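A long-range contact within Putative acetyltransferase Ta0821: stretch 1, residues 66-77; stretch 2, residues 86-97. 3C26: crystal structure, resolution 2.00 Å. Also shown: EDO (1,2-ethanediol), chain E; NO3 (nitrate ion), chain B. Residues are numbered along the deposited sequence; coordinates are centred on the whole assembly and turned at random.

Stretch 1 66-77: RVSGRPVATIHM
Stretch 2, residues 86-97: MLGGLRVHPEYR

This contact is an antiparallel pairing of two neighbouring β-strands, interrupted by a bulge at a pair of glycines and closed at one end by a tyrosine ring packed on a valine. Strands 70-77 and 86-92 run at 171° to each other, with axes approaching to 4.6 Å, and the two stretches together bury 635 Å².

Between the short strand 66-67 and strand 70-77, a type I' turn from Val67 to Arg70 reverses the chain. Ser68 (phi/psi 47/47) and Gly69 (82/-9) occupy its corners, the positive phi of the second favouring glycine. Backbone hydrogen bonds close the turn, Arg70 N to Val67 O at 2.8 Å and Val67 N to Arg70 O at 2.9 Å.

The register begins where His93 N donates to Val72 O (2.9 Å, 172°). Ala73 then faces Val92 in a non-hydrogen-bonded pair, CA to CA 4.2 Å; the small methyl suits this close approach, with Ala73 CB 4.2 Å from Val92 CG1. Next comes the hydrogen-bonded pair Thr74 and Arg91, CA to CA 5.2 Å: Thr74 N donates to Arg91 O at 2.8 Å, and Arg91 N returns a longer bond to Thr74 O at 3.3 Å.

Between this pair and His76 the register shifts by one. Gly89 supplies the bend, with phi/psi 64/31, a region that favours glycine; a CB there would lie a tight 3.4 Å from His76 CB. Thr74, in the p rotamer, uses its hydroxyl to serve the bulge, OG1 donating to Gly89 O at 3.0 Å. Regular pairing resumes with His76 and Gly88, CA to CA 5.1 Å, where His76 N donates to Gly88 O (2.7 Å) and Gly88 N to His76 O (3.1 Å). Gly88 is nearly fully extended, at -177/-163. Met77 and Leu87 follow as a non-hydrogen-bonded pair at 4.7 Å between CA atoms, and Leu87 CA lies 3.3 Å from His76 O in a CA-H...O contact.

Ala73, Val92, Met77 and Leu87 direct their side chains to one face. Leu87 (m, t) brings CD2 to 3.5 Å from CG of Met77, a selenomethionine (m, t, t). Ile75, chi1 t and chi2 83°, starts sideways, but its end comes nearer the partner strand, placing CD1 4.1 Å from Leu90 CB and 4.4 Å from Leu87 CB. Thr74, Arg91 and His76 take the other face. There Arg91 (m, t, t) extends its guanidinium to a nitrate, NE to O1 at 2.8 Å and NH2 to O2 at 3.0 Å, while His76 (t) hydrogen-bonds through ND1 to ethanediol O2 at 2.5 Å. Both ligands probably come from the crystallisation liquor.

Past the strand, a 3-10 segment at 94-95 carries the chain to Tyr96, whose N donates to His93 O at 2.9 Å. Tyr96 (chi1 m, chi2 74°) points toward the first stretch and lays its ring against Val72 (m): Val72 CB sits 4.0 Å from the ring centroid, 15° off the normal, a CH-π contact suited to a compact branched side chain.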

ATOM      1  N   ARG A  66     -13.343 -10.670  28.322  1.00 24.32           N
ATOM      2  CA  ARG A  66     -14.707 -10.328  28.724  1.00 26.04           C
ATOM      3  C   ARG A  66     -14.738  -9.225  29.754  1.00 27.41           C
ATOM      4  O   ARG A  66     -13.917  -9.178  30.661  1.00 27.90           O
ATOM      5  CB  ARG A  66     -15.434 -11.511  29.384  1.00 25.10           C
ATOM      6  CG  ARG A  66     -15.581 -12.736  28.531  1.00 25.57           C
ATOM      7  CD  ARG A  66     -16.567 -13.692  29.200  1.00 23.25           C
ATOM      8  NE  ARG A  66     -16.536 -14.943  28.485  1.00 22.69           N
ATOM      9  CZ  ARG A  66     -17.287 -15.208  27.435  1.00 22.09           C
ATOM     10  NH1 ARG A  66     -18.160 -14.319  27.028  1.00 21.29           N
ATOM     11  NH2 ARG A  66     -17.167 -16.363  26.813  1.00 22.65           N
ATOM     12  N   VAL A  67     -15.722  -8.360  29.569  1.00 29.34           N
ATOM     13  CA  VAL A  67     -16.076  -7.317  30.520  1.00 30.51           C
ATOM     14  C   VAL A  67     -17.494  -7.627  30.997  1.00 31.27           C
ATOM     15  O   VAL A  67     -18.447  -7.623  30.232  1.00 31.62           O
ATOM     16  CB  VAL A  67     -16.037  -5.943  29.896  1.00 31.08           C
ATOM     17  CG1 VAL A  67     -16.686  -4.927  30.842  1.00 31.30           C
ATOM     18  CG2 VAL A  67     -14.552  -5.565  29.487  1.00 29.13           C
ATOM     19  N   SER A  68     -17.610  -7.938  32.279  1.00 31.63           N
ATOM     20  CA  SER A  68     -18.900  -8.303  32.860  1.00 31.91           C
ATOM     21  C   SER A  68     -19.633  -9.323  31.986  1.00 31.13           C
ATOM     22  O   SER A  68     -20.819  -9.183  31.674  1.00 30.43           O
ATOM     23  CB  SER A  68     -19.762  -7.059  33.078  1.00 32.63           C
ATOM     24  OG  SER A  68     -18.976  -5.967  33.572  1.00 34.46           O
ATOM     25  N   GLY A  69     -18.866 -10.336  31.580  1.00 30.62           N
ATOM     26  CA  GLY A  69     -19.374 -11.491  30.837  1.00 29.02           C
ATOM     27  C   GLY A  69     -19.522 -11.233  29.363  1.00 28.28           C
ATOM     28  O   GLY A  69     -19.811 -12.150  28.595  1.00 28.21           O
ATOM     29  N   ARG A  70     -19.348  -9.972  28.971  1.00 27.36           N
ATOM     30  CA  ARG A  70     -19.505  -9.584  27.555  1.00 27.21           C
ATOM     31  C   ARG A  70     -18.196  -9.674  26.810  1.00 24.70           C
ATOM     32  O   ARG A  70     -17.221  -9.124  27.259  1.00 24.10           O
ATOM     33  CB  ARG A  70     -20.058  -8.155  27.389  1.00 28.14           C
ATOM     34  CG  ARG A  70     -21.548  -7.960  27.707  1.00 33.42           C
ATOM     35  CD  ARG A  70     -21.928  -6.460  27.647  1.00 38.43           C
ATOM     36  NE  ARG A  70     -21.362  -5.705  28.771  1.00 42.42           N
ATOM     37  CZ  ARG A  70     -20.256  -4.977  28.713  1.00 45.04           C
ATOM     38  NH1 ARG A  70     -19.565  -4.864  27.571  1.00 47.31           N
ATOM     39  NH2 ARG A  70     -19.838  -4.368  29.812  1.00 45.90           N
ATOM     40  N   PRO A  71     -18.171 -10.377  25.675  1.00 22.88           N
ATOM     41  CA  PRO A  71     -16.903 -10.427  24.941  1.00 22.34           C
ATOM     42  C   PRO A  71     -16.529  -9.085  24.308  1.00 23.02           C
ATOM     43  O   PRO A  71     -17.396  -8.429  23.729  1.00 22.33           O
ATOM     44  CB  PRO A  71     -17.155 -11.479  23.874  1.00 22.23           C
ATOM     45  CG  PRO A  71     -18.627 -11.505  23.685  1.00 22.07           C
ATOM     46  CD  PRO A  71     -19.223 -11.178  25.027  1.00 22.82           C
ATOM     47  N   VAL A  72     -15.253  -8.675  24.449  1.00 22.17           N
ATOM     48  CA  VAL A  72     -14.806  -7.396  23.854  1.00 22.38           C
ATOM     49  C   VAL A  72     -13.635  -7.546  22.834  1.00 22.10           C
ATOM     50  O   VAL A  72     -13.325  -6.640  22.053  1.00 21.26           O
ATOM     51  CB  VAL A  72     -14.492  -6.296  24.957  1.00 21.82           C
ATOM     52  CG1 VAL A  72     -15.747  -6.008  25.845  1.00 20.15           C
ATOM     53  CG2 VAL A  72     -13.267  -6.684  25.802  1.00 22.12           C
ATOM     54  N   ALA A  73     -13.024  -8.720  22.840  1.00 21.88           N
ATOM     55  CA  ALA A  73     -11.884  -9.035  21.942  1.00 21.07           C
ATOM     56  C   ALA A  73     -11.795 -10.536  21.714  1.00 21.99           C
ATOM     57  O   ALA A  73     -12.221 -11.367  22.568  1.00 23.11           O
ATOM     58  CB  ALA A  73     -10.569  -8.539  22.518  1.00 20.91           C
ATOM     59  N   THR A  74     -11.253 -10.887  20.556  1.00 20.93           N
ATOM     60  CA  THR A  74     -11.023 -12.297  20.238  1.00 20.22           C
ATOM     61  C   THR A  74      -9.588 -12.541  19.878  1.00 20.69           C
ATOM     62  O   THR A  74      -8.859 -11.639  19.429  1.00 20.88           O
ATOM     63  CB  THR A  74     -11.880 -12.765  19.009  1.00 20.64           C
ATOM     64  OG1 THR A  74     -11.513 -12.011  17.825  1.00 19.80           O
ATOM     65  CG2 THR A  74     -13.372 -12.608  19.268  1.00 18.36           C
ATOM     66  N   ILE A  75      -9.183 -13.782  20.105  1.00 20.53           N
ATOM     67  CA  ILE A  75      -7.959 -14.317  19.533  1.00 20.91           C
ATOM     68  C   ILE A  75      -8.223 -15.789  19.173  1.00 21.68           C
ATOM     69  O   ILE A  75      -8.826 -16.522  19.966  1.00 20.93           O
ATOM     70  CB  ILE A  75      -6.711 -14.207  20.481  1.00 21.34           C
ATOM     71  CG1 ILE A  75      -5.443 -14.655  19.777  1.00 23.20           C
ATOM     72  CG2 ILE A  75      -6.851 -15.135  21.695  1.00 17.78           C
ATOM     73  CD1 ILE A  75      -4.816 -13.650  18.948  1.00 26.95           C
ATOM     74  N   HIS A  76      -7.775 -16.194  17.974  1.00 22.56           N
ATOM     75  CA  HIS A  76      -7.817 -17.605  17.550  1.00 23.97           C
ATOM     76  C   HIS A  76      -6.456 -18.279  17.802  1.00 24.33           C
ATOM     77  O   HIS A  76      -5.420 -17.684  17.592  1.00 24.55           O
ATOM     78  CB  HIS A  76      -8.196 -17.718  16.063  1.00 23.41           C
ATOM     79  CG  HIS A  76      -8.186 -19.125  15.528  1.00 24.12           C
ATOM     80  ND1 HIS A  76      -7.369 -19.530  14.484  1.00 21.93           N
ATOM     81  CD2 HIS A  76      -8.901 -20.218  15.893  1.00 18.44           C
ATOM     82  CE1 HIS A  76      -7.574 -20.819  14.254  1.00 22.00           C
ATOM     83  NE2 HIS A  76      -8.505 -21.254  15.086  1.00 18.86           N
HETATM   84  N   MSE A  77      -6.486 -19.523  18.275  1.00 24.43           N
HETATM   85  CA  MSE A  77      -5.273 -20.321  18.444  1.00 25.36           C
HETATM   86  C   MSE A  77      -5.447 -21.712  17.808  1.00 25.50           C
HETATM   87  O   MSE A  77      -6.477 -22.364  17.929  1.00 25.91           O
HETATM   88  CB  MSE A  77      -4.964 -20.586  19.918  1.00 25.64           C
HETATM   89  CG  MSE A  77      -4.995 -19.433  20.815  1.00 29.83           C
HETATM   90 SE   MSE A  77      -5.036 -20.109  22.680  0.75 30.76          SE
HETATM   91  CE  MSE A  77      -5.771 -18.452  23.351  1.00 34.00           C
HETATM   92  N   MSE A  86      -0.347 -21.471  16.008  1.00 23.13           N
HETATM   93  CA  MSE A  86      -0.595 -20.304  15.175  1.00 22.41           C
HETATM   94  C   MSE A  86      -1.659 -19.488  15.831  1.00 22.14           C
HETATM   95  O   MSE A  86      -2.681 -19.990  16.269  1.00 22.01           O
HETATM   96  CB  MSE A  86      -1.122 -20.687  13.790  1.00 22.09           C
HETATM   97  CG  MSE A  86      -1.124 -19.576  12.830  1.00 19.89           C
HETATM   98 SE   MSE A  86       0.623 -19.163  12.153  0.75 20.73          SE
HETATM   99  CE  MSE A  86       0.243 -17.805  10.852  1.00 22.27           C
ATOM    100  N   LEU A  87      -1.405 -18.205  15.842  1.00 22.41           N
ATOM    101  CA  LEU A  87      -2.336 -17.252  16.409  1.00 22.39           C
ATOM    102  C   LEU A  87      -2.763 -16.308  15.333  1.00 22.66           C
ATOM    103  O   LEU A  87      -1.973 -15.931  14.437  1.00 22.55           O
ATOM    104  CB  LEU A  87      -1.673 -16.440  17.494  1.00 22.35           C
ATOM    105  CG  LEU A  87      -1.060 -17.220  18.659  1.00 21.92           C
ATOM    106  CD1 LEU A  87      -0.285 -16.248  19.494  1.00 25.27           C
ATOM    107  CD2 LEU A  87      -2.145 -18.007  19.491  1.00 18.05           C
ATOM    108  N   GLY A  88      -4.033 -15.948  15.434  1.00 20.58           N
ATOM    109  CA  GLY A  88      -4.593 -14.901  14.623  1.00 20.20           C
ATOM    110  C   GLY A  88      -6.027 -14.579  14.924  1.00 19.85           C
ATOM    111  O   GLY A  88      -6.545 -14.889  15.988  1.00 21.19           O
ATOM    112  N   GLY A  89      -6.656 -13.904  13.996  1.00 20.12           N
ATOM    113  CA  GLY A  89      -8.034 -13.540  14.186  1.00 20.09           C
ATOM    114  C   GLY A  89      -8.190 -12.581  15.358  1.00 20.63           C
ATOM    115  O   GLY A  89      -9.182 -12.609  16.061  1.00 19.90           O
ATOM    116  N   LEU A  90      -7.163 -11.764  15.600  1.00 20.63           N
ATOM    117  CA  LEU A  90      -7.217 -10.716  16.658  1.00 20.69           C
ATOM    118  C   LEU A  90      -8.164  -9.567  16.255  1.00 20.99           C
ATOM    119  O   LEU A  90      -7.912  -8.774  15.337  1.00 19.80           O
ATOM    120  CB  LEU A  90      -5.799 -10.191  17.045  1.00 20.87           C
ATOM    121  CG  LEU A  90      -5.690  -9.554  18.450  1.00 20.70           C
ATOM    122  CD1 LEU A  90      -4.200  -9.331  18.847  1.00 21.36           C
ATOM    123  CD2 LEU A  90      -6.476  -8.209  18.586  1.00 21.87           C
ATOM    124  N   ARG A  91      -9.278  -9.519  16.974  1.00 21.81           N
ATOM    125  CA  ARG A  91     -10.357  -8.541  16.730  1.00 21.10           C
ATOM    126  C   ARG A  91     -10.884  -7.970  18.016  1.00 21.47           C
ATOM    127  O   ARG A  91     -10.851  -8.591  19.060  1.00 21.61           O
ATOM    128  CB  ARG A  91     -11.485  -9.179  15.909  1.00 21.08           C
ATOM    129  CG  ARG A  91     -11.023  -9.497  14.499  1.00 21.62           C
ATOM    130  CD  ARG A  91     -12.136 -10.056  13.619  1.00 21.39           C
ATOM    131  NE  ARG A  91     -11.667 -10.282  12.259  1.00 20.95           N
ATOM    132  CZ  ARG A  91     -12.455 -10.503  11.209  1.00 18.07           C
ATOM    133  NH1 ARG A  91     -13.770 -10.575  11.340  1.00 19.79           N
ATOM    134  NH2 ARG A  91     -11.936 -10.605  10.005  1.00 20.74           N
ATOM    135  N   VAL A  92     -11.327  -6.727  17.914  1.00 21.33           N
ATOM    136  CA  VAL A  92     -11.876  -6.000  19.028  1.00 21.26           C
ATOM    137  C   VAL A  92     -13.223  -5.363  18.603  1.00 22.13           C
ATOM    138  O   VAL A  92     -13.500  -5.037  17.411  1.00 20.73           O
ATOM    139  CB  VAL A  92     -10.902  -4.902  19.566  1.00 21.37           C
ATOM    140  CG1 VAL A  92      -9.472  -5.507  19.889  1.00 19.08           C
ATOM    141  CG2 VAL A  92     -10.797  -3.711  18.577  1.00 22.61           C
ATOM    142  N   HIS A  93     -14.064  -5.232  19.611  1.00 22.49           N
ATOM    143  CA  HIS A  93     -15.299  -4.509  19.458  1.00 24.28           C
ATOM    144  C   HIS A  93     -14.928  -3.068  19.035  1.00 24.61           C
ATOM    145  O   HIS A  93     -13.966  -2.504  19.514  1.00 23.30           O
ATOM    146  CB  HIS A  93     -16.081  -4.496  20.763  1.00 25.70           C
ATOM    147  CG  HIS A  93     -17.331  -3.684  20.666  1.00 30.15           C
ATOM    148  ND1 HIS A  93     -17.346  -2.316  20.835  1.00 31.50           N
ATOM    149  CD2 HIS A  93     -18.594  -4.035  20.319  1.00 37.32           C
ATOM    150  CE1 HIS A  93     -18.576  -1.870  20.655  1.00 37.39           C
ATOM    151  NE2 HIS A  93     -19.354  -2.890  20.339  1.00 37.55           N
ATOM    152  N   PRO A  94     -15.704  -2.458  18.137  1.00 25.79           N
ATOM    153  CA  PRO A  94     -15.255  -1.185  17.570  1.00 26.69           C
ATOM    154  C   PRO A  94     -15.135  -0.020  18.546  1.00 26.42           C
ATOM    155  O   PRO A  94     -14.373   0.912  18.311  1.00 27.03           O
ATOM    156  CB  PRO A  94     -16.281  -0.907  16.490  1.00 27.04           C
ATOM    157  CG  PRO A  94     -16.882  -2.186  16.218  1.00 27.65           C
ATOM    158  CD  PRO A  94     -16.906  -2.946  17.474  1.00 26.14           C
ATOM    159  N   GLU A  95     -15.831  -0.119  19.659  1.00 26.07           N
ATOM    160  CA  GLU A  95     -15.741   0.898  20.754  1.00 26.48           C
ATOM    161  C   GLU A  95     -14.403   0.883  21.467  1.00 26.20           C
ATOM    162  O   GLU A  95     -14.078   1.800  22.212  1.00 24.57           O
ATOM    163  CB  GLU A  95     -16.807   0.631  21.824  1.00 27.46           C
ATOM    164  CG  GLU A  95     -18.174   0.885  21.362  1.00 31.79           C
ATOM    165  CD  GLU A  95     -18.545   2.327  21.524  1.00 39.51           C
ATOM    166  OE1 GLU A  95     -18.730   2.754  22.701  1.00 43.44           O
ATOM    167  OE2 GLU A  95     -18.666   3.026  20.479  1.00 43.11           O
ATOM    168  N   TYR A  96     -13.612  -0.161  21.224  1.00 24.65           N
ATOM    169  CA  TYR A  96     -12.371  -0.354  21.993  1.00 25.47           C
ATOM    170  C   TYR A  96     -11.117  -0.156  21.150  1.00 27.44           C
ATOM    171  O   TYR A  96      -9.987  -0.453  21.557  1.00 27.81           O
ATOM    172  CB  TYR A  96     -12.339  -1.757  22.593  1.00 25.21           C
ATOM    173  CG  TYR A  96     -13.377  -2.028  23.665  1.00 24.46           C
ATOM    174  CD1 TYR A  96     -14.729  -2.216  23.349  1.00 25.32           C
ATOM    175  CD2 TYR A  96     -13.008  -2.110  25.008  1.00 25.96           C
ATOM    176  CE1 TYR A  96     -15.661  -2.477  24.346  1.00 25.18           C
ATOM    177  CE2 TYR A  96     -13.939  -2.365  25.989  1.00 25.70           C
ATOM    178  CZ  TYR A  96     -15.253  -2.555  25.660  1.00 24.85           C
ATOM    179  OH  TYR A  96     -16.167  -2.821  26.683  1.00 26.78           O
ATOM    180  N   ARG A  97     -11.325   0.359  19.959  1.00 29.33           N
ATOM    181  CA  ARG A  97     -10.185   0.652  19.078  1.00 31.45           C
ATOM    182  C   ARG A  97      -9.283   1.678  19.747  1.00 32.00           C
ATOM    183  O   ARG A  97      -9.757   2.647  20.345  1.00 32.45           O
ATOM    184  CB  ARG A  97     -10.638   1.174  17.706  1.00 31.47           C
ATOM    185  CG  ARG A  97     -11.428   0.196  16.945  1.00 34.09           C
ATOM    186  CD  ARG A  97     -11.875   0.748  15.614  1.00 40.36           C
ATOM    187  NE  ARG A  97     -12.911   1.744  15.827  1.00 43.29           N
ATOM    188  CZ  ARG A  97     -13.696   2.209  14.874  1.00 47.76           C
ATOM    189  NH1 ARG A  97     -13.579   1.734  13.640  1.00 50.50           N
ATOM    190  NH2 ARG A  97     -14.609   3.125  15.161  1.00 47.64           N
TER
HETATM  191  C1  EDO E 269      -4.412 -19.252  12.044  1.00 33.03           C
HETATM  192  O1  EDO E 269      -5.440 -20.228  11.951  1.00 32.32           O
HETATM  193  C2  EDO E 269      -5.048 -17.902  12.233  1.00 34.27           C
HETATM  194  O2  EDO E 269      -5.771 -17.869  13.441  1.00 30.93           O
HETATM  195  N   NO3 B 266      -8.338 -10.555  10.853  1.00 25.36           N
HETATM  196  O1  NO3 B 266      -8.942 -10.702  12.071  1.00 26.16           O
HETATM  197  O2  NO3 B 266      -9.039 -10.039   9.813  1.00 27.41           O
HETATM  198  O3  NO3 B 266      -7.016 -10.841  10.697  1.00 25.36           O